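PDB 2CV8: tRNA-splicing endonuclease from Sulfolobus tokodaii, which probably cleaves precursor tRNA at both splice sites to release the intron, leaving 2',3'-cyclic phosphate and 5'-hydroxyl ends. Local coordinates for residues L20-G25 with S44-S49. Numbering follows the deposited sequence.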
ATOM      1  N   LEU B  20      21.514  16.831  25.483  1.00 28.11           N
ATOM      2  CA  LEU B  20      22.011  15.464  25.612  1.00 42.82           C
ATOM      3  C   LEU B  20      21.019  14.474  25.005  1.00 45.39           C
ATOM      4  O   LEU B  20      21.391  13.626  24.189  1.00 43.66           O
ATOM      5  CB  LEU B  20      22.259  15.122  27.083  1.00 47.47           C
ATOM      6  CG  LEU B  20      23.294  15.997  27.795  1.00 57.02           C
ATOM      7  CD1 LEU B  20      23.498  15.493  29.212  1.00 46.94           C
ATOM      8  CD2 LEU B  20      24.609  15.977  27.030  1.00 67.18           C
ATOM      9  N   ILE B  21      19.756  14.597  25.404  1.00 43.07           N
ATOM     10  CA  ILE B  21      18.699  13.733  24.897  1.00 37.11           C
ATOM     11  C   ILE B  21      18.614  13.837  23.370  1.00 42.65           C
ATOM     12  O   ILE B  21      18.321  12.859  22.679  1.00 50.75           O
ATOM     13  CB  ILE B  21      17.335  14.124  25.512  1.00 21.71           C
ATOM     14  CG1 ILE B  21      17.386  13.949  27.038  1.00 26.87           C
ATOM     15  CG2 ILE B  21      16.226  13.265  24.919  1.00 27.60           C
ATOM     16  CD1 ILE B  21      16.181  14.478  27.787  1.00 10.25           C
ATOM     17  N   TYR B  22      18.881  15.027  22.848  1.00 36.91           N
ATOM     18  CA  TYR B  22      18.824  15.252  21.415  1.00 33.08           C
ATOM     19  C   TYR B  22      20.054  14.652  20.761  1.00 44.04           C
ATOM     20  O   TYR B  22      19.972  14.077  19.679  1.00 47.57           O
ATOM     21  CB  TYR B  22      18.761  16.748  21.117  1.00 29.54           C
ATOM     22  CG  TYR B  22      18.505  17.057  19.665  1.00 31.90           C
ATOM     23  CD1 TYR B  22      17.244  16.855  19.097  1.00 28.58           C
ATOM     24  CD2 TYR B  22      19.528  17.531  18.847  1.00 23.91           C
ATOM     25  CE1 TYR B  22      17.007  17.122  17.750  1.00 20.79           C
ATOM     26  CE2 TYR B  22      19.302  17.796  17.495  1.00 23.23           C
ATOM     27  CZ  TYR B  22      18.042  17.593  16.955  1.00 27.41           C
ATOM     28  OH  TYR B  22      17.826  17.876  15.626  1.00 24.86           O
ATOM     29  N   LYS B  23      21.201  14.796  21.415  1.00 58.21           N
ATOM     30  CA  LYS B  23      22.435  14.243  20.871  1.00 64.94           C
ATOM     31  C   LYS B  23      22.318  12.727  20.757  1.00 64.50           C
ATOM     32  O   LYS B  23      22.734  12.145  19.754  1.00 54.42           O
ATOM     33  CB  LYS B  23      23.632  14.606  21.758  1.00 86.23           C
ATOM     34  CG  LYS B  23      24.421  15.815  21.270  1.00 93.07           C
ATOM     35  CD  LYS B  23      25.705  16.015  22.062  1.00 90.68           C
ATOM     36  CE  LYS B  23      26.582  17.085  21.426  1.00100.64           C
ATOM     37  NZ  LYS B  23      25.907  18.413  21.343  1.00103.96           N
HETATM   38  N   MSE B  24      21.742  12.103  21.785  1.00 62.40           N
HETATM   39  CA  MSE B  24      21.561  10.655  21.814  1.00 63.20           C
HETATM   40  C   MSE B  24      21.220  10.089  20.434  1.00 60.76           C
HETATM   41  O   MSE B  24      21.835   9.125  19.978  1.00 64.00           O
HETATM   42  CB  MSE B  24      20.454  10.272  22.806  1.00 62.29           C
HETATM   43  CG  MSE B  24      20.800  10.469  24.279  1.00 74.97           C
HETATM   44 SE   MSE B  24      19.353   9.915  25.476  1.00 89.75          SE
HETATM   45  CE  MSE B  24      19.220   8.083  24.853  1.00 86.73           C
ATOM     46  N   GLY B  25      20.239  10.689  19.770  1.00 40.08           N
ATOM     47  CA  GLY B  25      19.852  10.207  18.461  1.00 31.11           C
ATOM     48  C   GLY B  25      18.747  11.005  17.807  1.00 22.19           C
ATOM     49  O   GLY B  25      17.852  10.444  17.198  1.00 30.94           O
ATOM     50  N   SER B  44      16.484  26.229  23.535  1.00 34.30           N
ATOM     51  CA  SER B  44      15.141  26.242  24.072  1.00 25.10           C
ATOM     52  C   SER B  44      14.779  24.836  24.511  1.00 17.53           C
ATOM     53  O   SER B  44      15.335  23.863  24.011  1.00 23.12           O
ATOM     54  CB  SER B  44      14.156  26.748  23.021  1.00 26.33           C
ATOM     55  OG  SER B  44      14.210  25.963  21.842  1.00 46.62           O
ATOM     56  N   GLU B  45      13.854  24.744  25.458  1.00 22.67           N
ATOM     57  CA  GLU B  45      13.394  23.471  25.992  1.00 25.78           C
ATOM     58  C   GLU B  45      13.112  22.448  24.905  1.00 18.30           C
ATOM     59  O   GLU B  45      12.512  22.752  23.889  1.00 31.05           O
ATOM     60  CB  GLU B  45      12.143  23.682  26.854  1.00 27.38           C
ATOM     61  CG  GLU B  45      11.222  24.791  26.393  1.00 44.89           C
ATOM     62  CD  GLU B  45      11.577  26.131  27.001  1.00 50.80           C
ATOM     63  OE1 GLU B  45      10.780  27.082  26.867  1.00 56.82           O
ATOM     64  OE2 GLU B  45      12.654  26.235  27.617  1.00 69.35           O
ATOM     65  N   LEU B  46      13.567  21.229  25.137  1.00 27.06           N
ATOM     66  CA  LEU B  46      13.382  20.143  24.197  1.00 22.05           C
ATOM     67  C   LEU B  46      11.974  19.601  24.392  1.00 23.56           C
ATOM     68  O   LEU B  46      11.548  19.357  25.517  1.00 38.24           O
ATOM     69  CB  LEU B  46      14.432  19.054  24.481  1.00 25.35           C
ATOM     70  CG  LEU B  46      14.836  17.987  23.454  1.00 19.36           C
ATOM     71  CD1 LEU B  46      13.889  16.814  23.495  1.00 26.38           C
ATOM     72  CD2 LEU B  46      14.885  18.627  22.063  1.00 31.74           C
ATOM     73  N   ILE B  47      11.238  19.435  23.303  1.00 22.72           N
ATOM     74  CA  ILE B  47       9.896  18.890  23.407  1.00 20.08           C
ATOM     75  C   ILE B  47       9.790  17.490  22.809  1.00 18.73           C
ATOM     76  O   ILE B  47      10.039  17.283  21.627  1.00 22.81           O
ATOM     77  CB  ILE B  47       8.869  19.833  22.763  1.00 21.72           C
ATOM     78  CG1 ILE B  47       8.629  21.006  23.718  1.00 18.01           C
ATOM     79  CG2 ILE B  47       7.562  19.098  22.484  1.00  7.52           C
ATOM     80  CD1 ILE B  47       7.425  21.839  23.401  1.00 25.59           C
ATOM     81  N   LEU B  48       9.433  16.526  23.648  1.00 22.01           N
ATOM     82  CA  LEU B  48       9.297  15.139  23.227  1.00 20.59           C
ATOM     83  C   LEU B  48       7.841  14.731  23.173  1.00 17.69           C
ATOM     84  O   LEU B  48       7.045  15.135  24.010  1.00 17.06           O
ATOM     85  CB  LEU B  48      10.022  14.203  24.201  1.00 25.44           C
ATOM     86  CG  LEU B  48      11.551  14.220  24.300  1.00 30.92           C
ATOM     87  CD1 LEU B  48      11.987  13.219  25.380  1.00 17.32           C
ATOM     88  CD2 LEU B  48      12.182  13.873  22.938  1.00 13.71           C
ATOM     89  N   SER B  49       7.502  13.914  22.184  1.00 20.82           N
ATOM     90  CA  SER B  49       6.146  13.419  22.037  1.00 15.51           C
ATOM     91  C   SER B  49       6.021  12.209  22.952  1.00 22.51           C
ATOM     92  O   SER B  49       7.036  11.627  23.352  1.00 21.47           O
ATOM     93  CB  SER B  49       5.897  12.998  20.594  1.00  6.01           C
ATOM     94  OG  SER B  49       6.755  11.939  20.206  1.00 22.28           O
TER
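Tyr22 and Leu46 mark the closest backbone approach, with their CA atoms 7.8 Å apart, where the later turns of helix 15-25 pass over strand 46-49 with an axis separation of 9.9 Å and an angle of 59° between the two N-to-C directions. The contact is wholly apolar and rests on four buried side chains, two from each segment. The CB of Ile21 is directed toward the strand, and its CG2 methyl faces two leucine methyls there, 4.5 Å from Leu46 CD1 and 4.3 Å from Leu48 CD1. These leucines are two residues apart and therefore project from the same face of the strand, whereas Ile47 between them is turned to the other face. Leu46 is shared: its second methyl, CD2, meets Tyr22 CD1 at 4.2 Å, coming up obliquely to the ring, and the two side chains cross at about a right angle. With CG of Tyr22 trans to the backbone N (chi1 -172°), the ring leaves the flank of the helix to cross Leu46, and its hydroxyl is hydrogen-bonded to Pro36 O in the loop that leads on to the strand. In the mixed sheet of the N-terminal domain of this tRNA-intron endonuclease, strand 46-49 runs antiparallel to both of its neighbours, 9-12 and 29-30, and helix 15-25, which connects those two strands in sequence, lies against one face. Ile12 of strand 9-12 touches both Ile21 and Leu46, continuing the apolar layer across the sheet. On the Leu48 side, Leu56 of helix 50-58 packs against Ile21 as well as Leu48. That second helix follows directly from the strand, and Ser49 occupies its N-cap position, the side chain capping a backbone N in the first turn.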